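Side-chain contacts in adhesin (Streptococcus sanguinis SK1 = NCTC 7863, PDB 6VT2), which binds sialoglycans through two tandem Siglec-like modules, consistent with a role in bacterial adhesion to host surfaces: residues A[16-21]-A[88-93]; A[99-102]-A[108-111]; A[139-144]-A[149-154]; A[239-242]-A[246-249]; A[382-385]-A[390-393]. All coordinates share one frame; numbering follows the deposited sequence.

Contact 1. Residues A[16-21]-A[88-93]; sequences AYRGEE and HGVGPG. With SIA (N-acetyl-alpha-neuraminic acid), chain D.
R18 and H88 mark the closest backbone approach of 16-21 and 88-93, with their CA atoms 6.3 Å apart. R18 follows directly on strand 13-17, where a type II beta turn runs from Y17 to E20. Its CG lies anti to the backbone N (chi1 175°). The bend at chi3 swings NE and the guanidinium toward H88 O and V90. R18 CD touches H88 O at 3.0 Å. R18 NH1 also gives H88 O a weak hydrogen bond of 3.3 Å, with the acceptor near the guanidinium plane. Water 1 also lies between them; it donates to H88 O at 2.6 Å, and its bond from R18 NH1 is weak. V90 packs over one face of the guanidinium, crossing R18 at about a right angle, with V90 CG2 3.6 Å from R18 NH1. R18 NE also forms a salt bridge with D186.

The contact is on the surface of the first Siglec-like module, where the turn after a strand meets the loop between strands 76-83 and 95-104. That loop leads into the sialic acid site. H88 ND1 donates to G89 O at 2.7 Å, on a lone pair and in the ring plane, while NE2 bonds to Y96 OH. These two bonds fix the rotation of the imidazole. Farther along, G93 O accepts a hydrogen bond of 2.6 Å from O4 of the sialic acid in chain D.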
# COMPACT_ATOMS: atom_id res chain seq x y z
N ALA A 16 -23.29 23.10 -18.66
CA ALA A 16 -21.90 23.75 -18.57
C ALA A 16 -21.77 23.99 -17.07
O ALA A 16 -22.67 24.50 -16.51
CB ALA A 16 -21.82 25.04 -19.32
N TYR A 17 -20.67 23.67 -16.48
CA TYR A 17 -20.53 23.83 -15.04
C TYR A 17 -19.96 25.20 -14.73
O TYR A 17 -19.09 25.62 -15.39
CB TYR A 17 -19.67 22.70 -14.49
CG TYR A 17 -20.41 21.42 -14.63
CD1 TYR A 17 -21.48 21.15 -13.81
CD2 TYR A 17 -20.13 20.55 -15.66
CE1 TYR A 17 -22.23 20.01 -13.95
CE2 TYR A 17 -20.89 19.42 -15.82
CZ TYR A 17 -21.92 19.15 -14.96
OH TYR A 17 -22.62 18.03 -15.20
N ARG A 18 -20.49 25.84 -13.73
CA ARG A 18 -20.06 27.15 -13.27
C ARG A 18 -18.55 27.12 -13.02
O ARG A 18 -18.12 26.26 -12.34
CB ARG A 18 -20.82 27.45 -11.99
CG ARG A 18 -20.36 28.73 -11.34
CD ARG A 18 -21.32 29.15 -10.27
NE ARG A 18 -21.50 28.12 -9.29
CZ ARG A 18 -22.25 28.23 -8.22
NH1 ARG A 18 -22.93 29.32 -8.03
NH2 ARG A 18 -22.33 27.26 -7.34
N GLY A 19 -17.80 28.06 -13.58
CA GLY A 19 -16.36 28.16 -13.39
C GLY A 19 -15.56 27.43 -14.42
O GLY A 19 -14.40 27.73 -14.53
N GLU A 20 -16.18 26.53 -15.17
CA GLU A 20 -15.43 25.62 -16.06
C GLU A 20 -15.55 25.97 -17.53
O GLU A 20 -16.43 26.67 -17.90
CB GLU A 20 -15.90 24.21 -15.82
CG GLU A 20 -15.92 23.89 -14.34
CD GLU A 20 -15.86 22.43 -13.99
OE1 GLU A 20 -16.07 21.63 -14.86
OE2 GLU A 20 -15.64 22.13 -12.83
N GLU A 21 -14.63 25.42 -18.31
CA GLU A 21 -14.69 25.57 -19.76
C GLU A 21 -15.78 24.64 -20.26
O GLU A 21 -15.97 23.60 -19.64
CB GLU A 21 -13.40 25.11 -20.43
CG GLU A 21 -12.15 25.87 -20.06
CD GLU A 21 -10.87 25.18 -20.51
OE1 GLU A 21 -10.93 24.01 -20.94
OE2 GLU A 21 -9.81 25.83 -20.44
N HIS A 88 -21.44 32.92 -11.74
CA HIS A 88 -22.72 32.80 -12.41
C HIS A 88 -23.72 32.15 -11.45
O HIS A 88 -23.39 31.26 -10.68
CB HIS A 88 -22.55 31.95 -13.67
CG HIS A 88 -23.61 32.17 -14.68
ND1 HIS A 88 -24.86 31.62 -14.54
CD2 HIS A 88 -23.64 32.90 -15.83
CE1 HIS A 88 -25.63 32.02 -15.55
NE2 HIS A 88 -24.92 32.79 -16.35
N GLY A 89 -24.96 32.55 -11.58
CA GLY A 89 -26.01 31.84 -10.88
C GLY A 89 -26.20 30.41 -11.39
O GLY A 89 -25.82 30.06 -12.49
N VAL A 90 -26.71 29.54 -10.51
CA VAL A 90 -27.00 28.16 -10.88
C VAL A 90 -28.44 27.87 -10.54
O VAL A 90 -28.82 26.71 -10.38
CB VAL A 90 -26.06 27.16 -10.20
CG1 VAL A 90 -24.73 27.30 -10.86
CG2 VAL A 90 -25.99 27.46 -8.70
N GLY A 91 -29.28 28.87 -10.58
CA GLY A 91 -30.69 28.70 -10.37
C GLY A 91 -31.37 28.20 -11.60
O GLY A 91 -30.76 28.05 -12.66
N PRO A 92 -32.66 27.94 -11.49
CA PRO A 92 -33.38 27.38 -12.63
C PRO A 92 -33.40 28.31 -13.84
O PRO A 92 -33.42 27.81 -14.96
CB PRO A 92 -34.76 27.11 -12.06
CG PRO A 92 -34.87 28.08 -10.87
CD PRO A 92 -33.51 28.06 -10.30
N GLY A 93 -33.33 29.64 -13.66
CA GLY A 93 -33.27 30.51 -14.79
C GLY A 93 -31.91 30.71 -15.35
O GLY A 93 -31.80 31.46 -16.32
C1 SIA D . -33.43 31.80 -22.34
C2 SIA D . -34.19 32.95 -21.55
C3 SIA D . -34.56 32.59 -20.11
C4 SIA D . -33.35 32.41 -19.19
C5 SIA D . -32.43 33.63 -19.27
C6 SIA D . -32.12 33.96 -20.75
C7 SIA D . -31.34 35.28 -20.97
C8 SIA D . -31.30 35.64 -22.48
C9 SIA D . -30.25 36.72 -22.74
C10 SIA D . -30.78 34.13 -17.49
C11 SIA D . -29.44 33.74 -16.89
N5 SIA D . -31.17 33.39 -18.56
O1A SIA D . -33.76 30.62 -22.10
O1B SIA D . -32.60 32.24 -23.19
O4 SIA D . -33.77 32.22 -17.82
O6 SIA D . -33.32 34.13 -21.48
O7 SIA D . -31.87 36.33 -20.17
O8 SIA D . -31.03 34.45 -23.24
O9 SIA D . -28.96 36.12 -22.64
O10 SIA D . -31.46 35.04 -17.03
O HOH W 1 -23.01 31.95 -8.18

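Contact 2. Residues A[99-102]-A[108-111]; sequences YVRA and NITA. With GAL (beta-D-galactopyranose), chain B.
The guanidinium of R101 has I109 CD1 over the centre of one face and T110 O at its edge. The methyl carbon I109 CD1 lies 3.7 Å from R101 CZ. T110 O is in the guanidinium plane and is gripped side-on by two nitrogens. R101 NE and R101 NH2 each donate to T110 O at 3.0 Å, at nearly equal angles. Both donors are tilted about 20° from the carbonyl plane. The chain of R101 bends at chi3 (80°), which turns the flat group toward the loop 108-111. NH2 has a second partner, D47, in a salt bridge, so the guanidinium is held from more than one direction.

The other bonds join T110 to A102. T110 N donates to A102 O at 3.0 Å. In return A102 N donates to T110 OG1 at 3.1 Å. The torsion chi1 of T110 is 55°, which sets OG1 between its own N and carbonyl carbon, facing the strand. The hydroxyl thus takes the bond that a backbone carbonyl would take in a regular sheet. I109 CA also makes a CH...O contact with A102 O at 3.3 Å.

At the other end of the segment, Y99 OH donates to O6 of the galactose at 2.6 Å, as part of the glycan pocket.

Strand 95-104 lies between strands 35-41 and 119-125 in a mixed sheet of the first Siglec-like module. The loop 108-111 runs beside its C-terminal part, and T110 and A102 both touch I8 of strand 7-9.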
# COMPACT_ATOMS: atom_id res chain seq x y z
N TYR A 99 -29.62 30.57 -30.81
CA TYR A 99 -30.04 30.09 -32.12
C TYR A 99 -28.85 30.02 -33.06
O TYR A 99 -27.98 30.89 -33.04
CB TYR A 99 -31.11 31.02 -32.67
CG TYR A 99 -32.36 30.90 -31.88
CD1 TYR A 99 -32.52 31.51 -30.66
CD2 TYR A 99 -33.37 30.07 -32.32
CE1 TYR A 99 -33.65 31.27 -29.88
CE2 TYR A 99 -34.55 29.88 -31.60
CZ TYR A 99 -34.65 30.44 -30.34
OH TYR A 99 -35.78 30.17 -29.65
N VAL A 100 -28.83 28.97 -33.87
CA VAL A 100 -27.75 28.72 -34.80
C VAL A 100 -28.33 28.77 -36.21
O VAL A 100 -29.30 28.08 -36.51
CB VAL A 100 -27.04 27.40 -34.51
CG1 VAL A 100 -25.91 27.24 -35.48
CG2 VAL A 100 -26.51 27.35 -33.08
N ARG A 101 -27.68 29.57 -37.07
CA ARG A 101 -28.13 29.68 -38.44
C ARG A 101 -26.94 29.45 -39.37
O ARG A 101 -25.87 29.67 -39.01
CB ARG A 101 -28.71 31.05 -38.74
CG ARG A 101 -29.83 31.45 -37.80
CD ARG A 101 -30.30 32.82 -38.23
NE ARG A 101 -31.20 32.76 -39.36
CZ ARG A 101 -31.74 33.83 -39.91
NH1 ARG A 101 -31.47 35.02 -39.45
NH2 ARG A 101 -32.58 33.72 -40.91
N ALA A 102 -27.25 28.98 -40.55
CA ALA A 102 -26.19 28.80 -41.51
C ALA A 102 -26.70 29.24 -42.88
O ALA A 102 -27.89 29.14 -43.17
CB ALA A 102 -25.72 27.35 -41.57
N ASN A 108 -28.97 30.98 -49.39
CA ASN A 108 -30.05 30.35 -48.65
C ASN A 108 -29.66 30.26 -47.19
O ASN A 108 -28.69 29.57 -46.86
CB ASN A 108 -30.34 28.95 -49.17
CG ASN A 108 -30.67 28.96 -50.64
OD1 ASN A 108 -31.66 29.59 -51.09
ND2 ASN A 108 -29.86 28.27 -51.38
N ILE A 109 -30.38 30.95 -46.31
CA ILE A 109 -30.04 30.93 -44.86
C ILE A 109 -31.17 30.18 -44.17
O ILE A 109 -32.26 30.22 -44.61
CB ILE A 109 -29.84 32.34 -44.30
CG1 ILE A 109 -29.41 32.32 -42.83
CG2 ILE A 109 -31.10 33.15 -44.45
CD1 ILE A 109 -28.93 33.62 -42.29
N THR A 110 -30.84 29.48 -43.10
CA THR A 110 -31.85 28.74 -42.35
C THR A 110 -32.79 29.76 -41.72
O THR A 110 -32.36 30.78 -41.30
CB THR A 110 -31.17 27.80 -41.37
OG1 THR A 110 -30.30 28.58 -40.58
CG2 THR A 110 -30.37 26.73 -42.08
N ALA A 111 -34.03 29.38 -41.59
CA ALA A 111 -35.04 30.28 -41.06
C ALA A 111 -34.78 30.41 -39.55
O ALA A 111 -34.40 29.47 -38.96
CB ALA A 111 -36.40 29.72 -41.30
C1 GAL B . -36.63 35.05 -25.17
C2 GAL B . -36.45 34.76 -23.67
C3 GAL B . -35.47 33.61 -23.44
C4 GAL B . -35.87 32.39 -24.28
C5 GAL B . -35.97 32.82 -25.74
C6 GAL B . -36.40 31.69 -26.70
O2 GAL B . -35.91 35.88 -22.99
O3 GAL B . -35.44 33.23 -22.07
O4 GAL B . -37.10 31.88 -23.84
O5 GAL B . -36.95 33.86 -25.87
O6 GAL B . -36.34 32.12 -28.06

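Contact 3. Residues A[139-144]-A[149-154]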
# COMPACT_ATOMS: atom_id res chain seq x y z
N THR A 139 -11.03 6.49 9.47
CA THR A 139 -9.97 6.89 10.38
C THR A 139 -10.43 6.51 11.78
O THR A 139 -11.53 6.88 12.18
CB THR A 139 -9.66 8.37 10.28
OG1 THR A 139 -9.12 8.64 8.98
CG2 THR A 139 -8.67 8.74 11.30
N TYR A 140 -9.63 5.73 12.50
CA TYR A 140 -9.97 5.37 13.87
C TYR A 140 -9.38 6.38 14.83
O TYR A 140 -8.19 6.66 14.77
CB TYR A 140 -9.47 3.96 14.19
CG TYR A 140 -10.31 2.91 13.56
CD1 TYR A 140 -11.47 2.48 14.17
CD2 TYR A 140 -10.01 2.38 12.31
CE1 TYR A 140 -12.27 1.54 13.62
CE2 TYR A 140 -10.82 1.43 11.75
CZ TYR A 140 -11.95 1.01 12.42
OH TYR A 140 -12.78 0.06 11.85
N VAL A 141 -10.22 6.95 15.70
CA VAL A 141 -9.80 8.03 16.55
C VAL A 141 -10.17 7.74 18.00
O VAL A 141 -11.01 6.89 18.31
CB VAL A 141 -10.44 9.37 16.10
CG1 VAL A 141 -10.08 9.65 14.64
CG2 VAL A 141 -11.92 9.36 16.26
N GLN A 142 -9.57 8.54 18.90
CA GLN A 142 -9.87 8.26 20.39
C GLN A 142 -11.26 8.77 20.69
O GLN A 142 -11.91 8.10 21.42
CB GLN A 142 -8.79 9.05 21.10
CG GLN A 142 -8.73 8.73 22.57
CD GLN A 142 -8.00 9.83 23.26
OE1 GLN A 142 -8.61 10.73 23.81
NE2 GLN A 142 -6.69 9.78 23.21
N ASN A 143 -11.67 9.90 20.11
CA ASN A 143 -12.98 10.45 20.43
C ASN A 143 -13.59 10.98 19.15
O ASN A 143 -13.13 12.03 18.67
CB ASN A 143 -12.85 11.60 21.39
CG ASN A 143 -14.21 12.11 21.90
OD1 ASN A 143 -15.23 11.75 21.39
ND2 ASN A 143 -14.18 12.95 22.91
N ALA A 144 -14.57 10.27 18.63
CA ALA A 144 -15.19 10.58 17.36
C ALA A 144 -16.11 11.77 17.49
O ALA A 144 -16.62 12.24 16.47
CB ALA A 144 -15.97 9.40 16.79
N GLN A 149 -6.71 17.95 15.79
CA GLN A 149 -6.22 18.46 14.51
C GLN A 149 -5.55 17.32 13.76
O GLN A 149 -5.74 17.23 12.57
CB GLN A 149 -5.25 19.60 14.74
CG GLN A 149 -4.85 20.24 13.44
CD GLN A 149 -6.07 20.70 12.66
OE1 GLN A 149 -6.22 20.39 11.50
NE2 GLN A 149 -6.87 21.50 13.31
N THR A 150 -4.83 16.45 14.46
CA THR A 150 -4.18 15.32 13.82
C THR A 150 -5.21 14.38 13.23
O THR A 150 -5.03 13.84 12.13
CB THR A 150 -3.31 14.58 14.85
OG1 THR A 150 -2.28 15.47 15.33
CG2 THR A 150 -2.67 13.33 14.27
N ASP A 151 -6.31 14.15 13.95
CA ASP A 151 -7.39 13.35 13.40
C ASP A 151 -7.93 13.97 12.12
O ASP A 151 -8.13 13.27 11.13
CB ASP A 151 -8.55 13.25 14.38
CG ASP A 151 -8.23 12.41 15.61
OD1 ASP A 151 -7.34 11.52 15.50
OD2 ASP A 151 -8.90 12.67 16.66
N LYS A 152 -8.20 15.29 12.16
CA LYS A 152 -8.78 15.99 11.01
C LYS A 152 -7.84 15.93 9.82
O LYS A 152 -8.27 15.66 8.69
CB LYS A 152 -9.10 17.42 11.39
CG LYS A 152 -10.25 17.55 12.39
CD LYS A 152 -10.43 18.98 12.90
CE LYS A 152 -11.61 19.07 13.85
NZ LYS A 152 -11.93 20.49 14.21
N ASP A 153 -6.55 16.15 10.05
CA ASP A 153 -5.62 16.10 8.93
C ASP A 153 -5.63 14.72 8.32
O ASP A 153 -5.51 14.57 7.10
CB ASP A 153 -4.23 16.52 9.37
CG ASP A 153 -4.15 18.00 9.72
OD1 ASP A 153 -4.96 18.79 9.18
OD2 ASP A 153 -3.28 18.38 10.52
N ALA A 154 -5.76 13.69 9.17
CA ALA A 154 -5.76 12.32 8.68
C ALA A 154 -7.01 12.04 7.87
O ALA A 154 -6.97 11.29 6.88
CB ALA A 154 -5.66 11.32 9.83
O HOH W 2 -7.38 10.28 17.93
O HOH W 3 -10.14 12.04 18.99
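This is a small strand-to-helix contact, partly buried and partly bridged by water. It joins strand 139-141 and the turn after it to the first turns of helix 149-162. V141 and D151 carry it. Their side chains cross at a slant, and V141 CG1 rests against the carboxylate, 3.4 Å from D151 OD1. The CB of V141 also lies near D151 OD2. With chi1 at -57°, V141 CG1 lies anti to the carbonyl carbon, and this is the branch that meets D151.

The carboxylate of D151 serves the turn through two waters. Water 2 accepts from Q142 N at 3.0 Å and donates to D151 OD1 at 2.7 Å. Water 3 accepts from N143 N at 2.9 Å and lies 2.7 Å from D151 OD2. One acidic group therefore reaches two successive backbone N-H groups without touching either. D151 OD2 also accepts directly from T148 N, just before the helix. This bond helps to hold the carboxylate in place, with its oxygens turned toward the N-terminal end of the helix.

One helical turn further on, T139 and A154 meet more loosely. T139 CG2 lies 4.2 Å from A154 CB, a plain van der Waals contact.

The strand pairs in parallel with strand 198-200, and V141 bonds through its backbone to D199 and D201. The pieces belong to the first atypical Rib domain. The bond from T148 N to the side chain of D151, three residues on at the start of the helix, is one half of a capping box.

Contact 4. Residues A[239-242]-A[246-249]; sequences NFAG and ASST. With SIA (N-acetyl-alpha-neuraminic acid), chain C.
The CA atoms of A241 and S247 are only 3.8 Å apart, although the residues are not neighbours in sequence. Small side chains make this possible. A241 CB lies 3.7 Å from S247 CB and equally near S247 CA, so the methyl sits against the helix backbone itself. S247 CB, rather than OG, makes the closer contact with A241 CB. A246 CB points at the loop and lies 3.5 Å from F240 O. A246 CB also approaches G242 N at 4.0 Å. F240 O and A246 O are 3.3 Å apart; both are acceptors, so they do not bond.

N239 shapes the loop. N239 OD1 accepts from A241 N at 2.8 Å, which makes an Asx turn. The donor sits 49° out of the carbonyl plane, not on a lone pair. This turn leads from strand 235-239 into helix 244-255 of the second Siglec-like module. F240 turns its ring away from the helix and meets F260 edge-to-face.

The next residues of the helix enter the glycan pocket. S248 OG shares a hydrogen bond of 2.7 Å with O9 of the sialic acid in chain C. T249 OG1 pairs with O8 of the same sugar at 2.8 Å. T249 OG1 also bonds to A245 O, one turn back in the helix.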
# COMPACT_ATOMS: atom_id res chain seq x y z
N ASN A 239 6.53 -1.86 23.68
CA ASN A 239 7.13 -1.72 24.99
C ASN A 239 7.38 -3.09 25.59
O ASN A 239 6.44 -3.81 25.92
CB ASN A 239 6.21 -0.94 25.90
CG ASN A 239 6.82 -0.67 27.25
OD1 ASN A 239 7.99 -0.95 27.49
ND2 ASN A 239 6.02 -0.06 28.16
N PHE A 240 8.66 -3.44 25.72
CA PHE A 240 9.10 -4.70 26.32
C PHE A 240 9.38 -4.55 27.79
O PHE A 240 9.72 -5.53 28.44
CB PHE A 240 10.37 -5.22 25.62
CG PHE A 240 10.17 -5.58 24.21
CD1 PHE A 240 9.77 -6.84 23.87
CD2 PHE A 240 10.36 -4.65 23.20
CE1 PHE A 240 9.59 -7.22 22.63
CE2 PHE A 240 10.14 -4.95 21.91
CZ PHE A 240 9.76 -6.26 21.57
N ALA A 241 9.17 -3.38 28.36
CA ALA A 241 9.56 -3.10 29.73
C ALA A 241 8.44 -2.45 30.50
O ALA A 241 8.66 -1.54 31.29
CB ALA A 241 10.81 -2.23 29.75
N GLY A 242 7.25 -3.00 30.35
CA GLY A 242 5.99 -2.41 30.86
C GLY A 242 5.79 -2.56 32.35
O GLY A 242 4.93 -1.94 32.89
N ALA A 246 9.02 -7.63 33.34
CA ALA A 246 9.25 -7.49 31.89
C ALA A 246 10.56 -6.74 31.68
O ALA A 246 11.34 -7.10 30.84
CB ALA A 246 8.10 -6.75 31.26
N SER A 247 10.70 -5.65 32.40
CA SER A 247 11.87 -4.77 32.26
C SER A 247 13.12 -5.55 32.62
O SER A 247 14.10 -5.39 31.99
CB SER A 247 11.70 -3.56 33.13
OG SER A 247 12.84 -2.77 33.07
N SER A 248 13.05 -6.30 33.69
CA SER A 248 14.19 -7.10 34.12
C SER A 248 14.58 -8.01 32.96
O SER A 248 15.74 -8.17 32.76
CB SER A 248 13.88 -7.87 35.37
OG SER A 248 14.98 -8.70 35.71
N THR A 249 13.64 -8.73 32.39
CA THR A 249 13.99 -9.71 31.34
C THR A 249 14.57 -9.03 30.13
O THR A 249 15.59 -9.48 29.56
CB THR A 249 12.79 -10.55 30.95
OG1 THR A 249 12.34 -11.14 32.15
CG2 THR A 249 13.17 -11.68 29.96
C1 SIA C . 11.88 -16.60 32.71
C2 SIA C . 12.47 -16.70 34.18
C3 SIA C . 13.07 -18.08 34.53
C4 SIA C . 14.28 -18.41 33.67
C5 SIA C . 15.34 -17.30 33.77
C6 SIA C . 14.71 -15.91 33.54
C7 SIA C . 15.63 -14.73 33.90
C8 SIA C . 14.81 -13.42 33.94
C9 SIA C . 15.71 -12.20 34.03
C10 SIA C . 17.69 -17.76 33.09
C11 SIA C . 18.64 -18.00 31.92
N5 SIA C . 16.39 -17.54 32.77
O1A SIA C . 12.08 -15.48 32.15
O1B SIA C . 11.27 -17.59 32.26
O4 SIA C . 14.91 -19.64 34.06
O6 SIA C . 13.55 -15.72 34.35
O7 SIA C . 16.29 -14.99 35.14
O8 SIA C . 13.94 -13.34 32.81
O9 SIA C . 14.92 -11.05 34.35
O10 SIA C . 18.08 -17.78 34.25

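Contact 5. Residues A[382-385]-A[390-393]. With CA (calcium ion), chain G.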
# COMPACT_ATOMS: atom_id res chain seq x y z
N TYR A 382 30.54 -29.88 19.93
CA TYR A 382 30.21 -28.62 19.32
C TYR A 382 30.70 -27.51 20.20
O TYR A 382 30.95 -27.70 21.38
CB TYR A 382 28.71 -28.51 19.14
CG TYR A 382 28.20 -29.54 18.20
CD1 TYR A 382 28.33 -29.35 16.85
CD2 TYR A 382 27.61 -30.69 18.67
CE1 TYR A 382 27.94 -30.31 15.96
CE2 TYR A 382 27.18 -31.64 17.77
CZ TYR A 382 27.37 -31.46 16.46
OH TYR A 382 26.99 -32.42 15.55
N PRO A 383 30.91 -26.33 19.62
CA PRO A 383 31.65 -25.29 20.35
C PRO A 383 30.87 -24.64 21.50
O PRO A 383 31.45 -23.84 22.23
CB PRO A 383 32.01 -24.30 19.24
CG PRO A 383 31.20 -24.62 18.12
CD PRO A 383 30.88 -26.08 18.19
N ASP A 384 29.60 -24.96 21.68
CA ASP A 384 28.83 -24.50 22.82
C ASP A 384 28.87 -25.52 23.95
O ASP A 384 28.21 -25.33 24.97
CB ASP A 384 27.38 -24.20 22.45
CG ASP A 384 26.63 -25.37 21.89
OD1 ASP A 384 27.25 -26.26 21.29
OD2 ASP A 384 25.40 -25.42 22.01
N ASP A 385 29.62 -26.61 23.79
CA ASP A 385 29.67 -27.61 24.83
C ASP A 385 30.22 -27.01 26.12
O ASP A 385 31.26 -26.39 26.11
CB ASP A 385 30.55 -28.78 24.38
CG ASP A 385 30.61 -29.91 25.37
OD1 ASP A 385 29.65 -30.67 25.47
OD2 ASP A 385 31.65 -30.04 26.03
N ARG A 390 25.98 -29.94 27.87
CA ARG A 390 26.83 -30.65 26.94
C ARG A 390 26.20 -30.62 25.56
O ARG A 390 24.97 -30.69 25.42
CB ARG A 390 27.02 -32.09 27.41
CG ARG A 390 28.01 -32.19 28.56
CD ARG A 390 27.78 -33.53 29.29
NE ARG A 390 28.05 -34.70 28.46
CZ ARG A 390 29.25 -35.23 28.29
NH1 ARG A 390 29.39 -36.29 27.53
NH2 ARG A 390 30.32 -34.66 28.84
N SER A 391 27.01 -30.46 24.55
CA SER A 391 26.55 -30.31 23.19
C SER A 391 27.43 -31.18 22.32
O SER A 391 28.50 -30.75 21.87
CB SER A 391 26.62 -28.85 22.77
OG SER A 391 26.03 -28.68 21.51
N ARG A 392 26.92 -32.38 22.05
CA ARG A 392 27.77 -33.43 21.49
C ARG A 392 26.93 -34.35 20.64
O ARG A 392 25.69 -34.37 20.74
CB ARG A 392 28.44 -34.23 22.61
CG ARG A 392 29.35 -33.42 23.46
CD ARG A 392 30.06 -34.29 24.53
NE ARG A 392 30.82 -33.38 25.32
CZ ARG A 392 31.99 -33.63 25.88
NH1 ARG A 392 32.53 -34.85 25.76
NH2 ARG A 392 32.61 -32.68 26.51
N ASP A 393 27.62 -35.12 19.79
CA ASP A 393 27.02 -36.22 19.06
C ASP A 393 28.02 -37.35 19.15
O ASP A 393 29.19 -37.13 19.47
CB ASP A 393 26.71 -35.86 17.61
CG ASP A 393 25.41 -35.09 17.44
OD1 ASP A 393 24.42 -35.50 18.06
OD2 ASP A 393 25.35 -34.15 16.66
CA CA G . 22.97 -33.76 16.95
O HOH W 4 20.82 -33.81 15.69
O HOH W 5 21.43 -34.62 18.60
O HOH W 6 22.66 -35.70 15.67
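Y382 and S391 pair at the base of the beta-hairpin connection between antiparallel strands 378-381 and 392-395. A type I beta turn from Y382 to D385 lies within it, in the second atypical Rib domain. The tight part is the buried inner side. Y382 N donates to S391 O at 2.9 Å. S391 OG donates to D384 OD1 at 2.7 Å, on the syn side. D384 has chi1 near 59°, which sets its carboxylate between its own N and carbonyl carbon and within reach of S391. D384 OD2 accepts from Q323 N, and S391 OG is also bonded to T324 N.

D385 OD1 accepts from S391 N at 2.8 Å through its anti lone pair. R392 grips the same carboxylate side-on in a salt bridge. R392 NE goes to D385 OD1, and R392 NH2 meets D385 OD2 at 2.8 Å. The carboxylate and guanidinium planes are 52° apart.

The looser side belongs to R390, which is exposed. R390 CB only brushes D385 OD1 at 3.6 Å. R390 NH2 lies over the centre of one face of the R392 guanidinium, 3.6 Å above its plane.

At the other end, both D393 oxygens, three waters, T324 and Y327 bind the calcium ion. Y382 OH donates to the anti lone pair of D393 OD2 at 2.6 Å, while that oxygen holds the calcium at 2.4 Å.

From the N terminus the five contacts follow one another in series; none nests in or crosses another. Contact 1 closes a long loop of 66 residues in the first Siglec-like module. Contact 2 closes a short one in the same module, and both reach the same mixed sheet, with centres about 27 Å apart. Contact 3 ties a strand to a helix in the first Rib domain. Contact 4 joins a loop to the helix of the second Siglec-like module. Contact 5 closes a turn beside calcium in the last Rib domain, with its centre about 104 Å from that of contact 2. Contacts 1, 2 and 4 include glycan-pocket residues.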